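Local coordinates for protein 361aa long hypothetical D-aminopeptidase (Pyrococcus horikoshii, PDB 2DRH) that is of unproven function but, as a member of the peptidase S58 family, probably acts as an aminopeptidase, at residues S239-T251 with S277-R289. Sequence-based numbering, arbitrary orientation.
Sequences SIIMIIATDAPLT and SGDIAVAFSTANR
The F284 ring lies with one face over A245, whose CA sits 4.3 Å above the ring plane, and A245 CB lies 3.6 Å from F284 CZ. A chi1 of 69°, with CG between backbone N and carbonyl carbon, brings the ring there; I243 CG2 meets its edge. Further back on this face, I243 CD1 lies against V282 CB, the side chains pointing the same way, and I241 pairs with I280 likewise. The other face puts M242 on A281 and I244 on A283; helices 309-328 and 252-268 pack there. Strands 240-246 and 278-285 run parallel, joined in a beta-alpha-beta crossover by helix 252-268; I240, M242, I244 and T246 each give an N-H across and take one through C=O. Where the strands give way to turns, S285 OG gives its proton to A248 O at 2.6 Å, from above the carbonyl plane, and accepts from A287 N at 3.1 Å in an ST turn. An alanine in place of S285 would probably leave A248 O and A287 N without this mate, and the two turns less firmly joined. Apolar side chains thus make up most of both faces, while one hydroxyl, donor and acceptor at once, ties together the turns that follow.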
# COMPACT_ATOMS: atom_id res chain seq x y z
N SER A 239 -12.49 -11.69 14.01
CA SER A 239 -12.01 -10.36 14.34
C SER A 239 -10.93 -10.42 15.43
O SER A 239 -11.02 -11.22 16.36
CB SER A 239 -13.20 -9.52 14.82
OG SER A 239 -12.80 -8.26 15.30
N ILE A 240 -9.90 -9.59 15.30
CA ILE A 240 -8.83 -9.57 16.31
C ILE A 240 -7.86 -8.40 16.14
O ILE A 240 -7.46 -8.06 15.03
CB ILE A 240 -8.02 -10.89 16.33
CG1 ILE A 240 -6.83 -10.75 17.30
CG2 ILE A 240 -7.53 -11.24 14.92
CD1 ILE A 240 -5.97 -11.99 17.44
N ILE A 241 -7.50 -7.79 17.26
CA ILE A 241 -6.57 -6.68 17.25
C ILE A 241 -5.32 -7.13 17.99
O ILE A 241 -5.41 -7.68 19.08
CB ILE A 241 -7.16 -5.43 17.96
CG1 ILE A 241 -8.48 -5.02 17.30
CG2 ILE A 241 -6.14 -4.29 17.93
CD1 ILE A 241 -8.37 -4.67 15.81
N MET A 242 -4.17 -6.90 17.38
CA MET A 242 -2.91 -7.29 18.01
C MET A 242 -2.07 -6.05 18.24
O MET A 242 -1.77 -5.31 17.31
CB MET A 242 -2.16 -8.29 17.12
CG MET A 242 -2.83 -9.66 17.09
SD MET A 242 -2.70 -10.51 15.50
CE MET A 242 -4.03 -9.67 14.63
N ILE A 243 -1.72 -5.81 19.50
CA ILE A 243 -0.92 -4.64 19.84
C ILE A 243 0.46 -5.12 20.25
O ILE A 243 0.61 -5.88 21.22
CB ILE A 243 -1.55 -3.85 21.01
CG1 ILE A 243 -2.98 -3.44 20.65
CG2 ILE A 243 -0.70 -2.61 21.32
CD1 ILE A 243 -3.07 -2.55 19.42
N ILE A 244 1.47 -4.69 19.51
CA ILE A 244 2.84 -5.09 19.79
C ILE A 244 3.65 -3.93 20.33
O ILE A 244 3.58 -2.80 19.82
CB ILE A 244 3.54 -5.61 18.52
CG1 ILE A 244 2.63 -6.58 17.76
CG2 ILE A 244 4.85 -6.29 18.91
CD1 ILE A 244 2.16 -7.75 18.56
N ALA A 245 4.43 -4.20 21.37
CA ALA A 245 5.29 -3.19 21.97
C ALA A 245 6.69 -3.78 22.11
O ALA A 245 6.84 -4.98 22.35
CB ALA A 245 4.76 -2.78 23.34
N THR A 246 7.70 -2.93 21.96
CA THR A 246 9.09 -3.36 22.10
C THR A 246 9.97 -2.19 22.52
O THR A 246 9.63 -1.03 22.27
CB THR A 246 9.66 -3.93 20.78
OG1 THR A 246 11.01 -4.36 20.99
CG2 THR A 246 9.65 -2.87 19.68
N ASP A 247 11.08 -2.50 23.17
CA ASP A 247 12.01 -1.46 23.60
C ASP A 247 13.20 -1.43 22.65
O ASP A 247 14.20 -0.76 22.90
CB ASP A 247 12.46 -1.72 25.05
CG ASP A 247 13.20 -3.05 25.22
OD1 ASP A 247 13.03 -3.95 24.38
OD2 ASP A 247 13.94 -3.18 26.22
N ALA A 248 13.09 -2.16 21.54
CA ALA A 248 14.15 -2.19 20.55
C ALA A 248 14.02 -0.97 19.64
O ALA A 248 12.92 -0.61 19.23
CB ALA A 248 14.05 -3.47 19.72
N PRO A 249 15.14 -0.29 19.35
CA PRO A 249 15.10 0.89 18.48
C PRO A 249 14.79 0.49 17.04
O PRO A 249 15.52 -0.29 16.43
CB PRO A 249 16.50 1.48 18.63
CG PRO A 249 17.35 0.26 18.84
CD PRO A 249 16.51 -0.54 19.83
N LEU A 250 13.69 1.03 16.51
CA LEU A 250 13.25 0.71 15.14
C LEU A 250 12.52 1.88 14.50
O LEU A 250 11.74 2.57 15.15
CB LEU A 250 12.31 -0.49 15.17
CG LEU A 250 12.77 -1.81 15.77
CD1 LEU A 250 11.54 -2.68 16.09
CD2 LEU A 250 13.71 -2.53 14.83
N THR A 251 12.78 2.11 13.21
CA THR A 251 12.14 3.19 12.49
C THR A 251 10.69 2.79 12.16
O THR A 251 10.29 1.65 12.40
CB THR A 251 12.87 3.48 11.18
OG1 THR A 251 12.67 2.39 10.26
CG2 THR A 251 14.39 3.64 11.44
N SER A 277 -13.60 -11.09 9.30
CA SER A 277 -12.74 -10.96 10.46
C SER A 277 -11.78 -9.77 10.37
O SER A 277 -10.88 -9.73 9.53
CB SER A 277 -11.94 -12.24 10.66
OG SER A 277 -11.29 -12.23 11.92
N GLY A 278 -12.00 -8.79 11.24
CA GLY A 278 -11.14 -7.63 11.27
C GLY A 278 -9.84 -7.93 11.99
O GLY A 278 -9.75 -7.82 13.22
N ASP A 279 -8.83 -8.33 11.23
CA ASP A 279 -7.53 -8.65 11.79
C ASP A 279 -6.53 -7.52 11.52
O ASP A 279 -6.18 -7.23 10.37
CB ASP A 279 -7.03 -9.96 11.18
CG ASP A 279 -8.01 -11.10 11.40
OD1 ASP A 279 -9.05 -10.89 12.07
OD2 ASP A 279 -7.74 -12.22 10.91
N ILE A 280 -6.09 -6.88 12.60
CA ILE A 280 -5.16 -5.77 12.50
C ILE A 280 -4.11 -5.79 13.62
O ILE A 280 -4.41 -6.10 14.77
CB ILE A 280 -5.90 -4.43 12.56
CG1 ILE A 280 -6.85 -4.32 11.36
CG2 ILE A 280 -4.91 -3.28 12.60
CD1 ILE A 280 -7.71 -3.09 11.41
N ALA A 281 -2.88 -5.44 13.25
CA ALA A 281 -1.76 -5.41 14.18
C ALA A 281 -1.15 -4.02 14.21
O ALA A 281 -0.95 -3.39 13.18
CB ALA A 281 -0.71 -6.42 13.75
N VAL A 282 -0.86 -3.54 15.42
CA VAL A 282 -0.24 -2.23 15.58
C VAL A 282 1.03 -2.40 16.43
O VAL A 282 0.97 -2.92 17.54
CB VAL A 282 -1.20 -1.24 16.27
CG1 VAL A 282 -0.48 0.06 16.56
CG2 VAL A 282 -2.41 -0.97 15.36
N ALA A 283 2.16 -1.98 15.89
CA ALA A 283 3.43 -2.10 16.61
C ALA A 283 4.08 -0.75 16.85
O ALA A 283 4.03 0.14 16.00
CB ALA A 283 4.37 -2.99 15.82
N PHE A 284 4.69 -0.61 18.02
CA PHE A 284 5.37 0.63 18.37
C PHE A 284 6.58 0.36 19.26
O PHE A 284 6.64 -0.66 19.95
CB PHE A 284 4.40 1.60 19.07
CG PHE A 284 3.96 1.16 20.45
CD1 PHE A 284 4.76 1.40 21.57
CD2 PHE A 284 2.74 0.52 20.64
CE1 PHE A 284 4.34 1.03 22.86
CE2 PHE A 284 2.31 0.14 21.91
CZ PHE A 284 3.11 0.40 23.02
N SER A 285 7.54 1.28 19.23
CA SER A 285 8.74 1.15 20.04
C SER A 285 8.80 2.28 21.05
O SER A 285 8.34 3.39 20.79
CB SER A 285 9.98 1.18 19.15
OG SER A 285 11.17 1.23 19.92
N THR A 286 9.36 2.00 22.22
CA THR A 286 9.48 3.01 23.27
C THR A 286 10.90 3.57 23.25
O THR A 286 11.23 4.47 24.02
CB THR A 286 9.26 2.39 24.66
OG1 THR A 286 10.19 1.31 24.85
CG2 THR A 286 7.84 1.84 24.78
N ALA A 287 11.73 3.04 22.36
CA ALA A 287 13.12 3.46 22.26
C ALA A 287 13.37 4.88 21.76
O ALA A 287 14.33 5.53 22.19
CB ALA A 287 13.89 2.46 21.39
N ASN A 288 12.52 5.37 20.85
CA ASN A 288 12.68 6.72 20.32
C ASN A 288 11.47 7.61 20.53
O ASN A 288 10.43 7.42 19.88
CB ASN A 288 12.99 6.68 18.82
CG ASN A 288 14.40 6.20 18.52
OD1 ASN A 288 15.38 6.93 18.71
ND2 ASN A 288 14.52 4.96 18.04
N ARG A 289 11.59 8.58 21.43
CA ARG A 289 10.49 9.49 21.68
C ARG A 289 10.62 10.69 20.75
O ARG A 289 11.70 11.26 20.61
CB ARG A 289 10.46 9.95 23.14
CG ARG A 289 9.99 8.88 24.11
CD ARG A 289 9.71 9.46 25.49
NE ARG A 289 9.39 8.43 26.47
CZ ARG A 289 9.03 8.67 27.73
NH1 ARG A 289 8.94 9.92 28.17
NH2 ARG A 289 8.77 7.66 28.55
O HOH W 1 -11.60 -5.79 13.83
O HOH W 2 12.05 3.32 17.80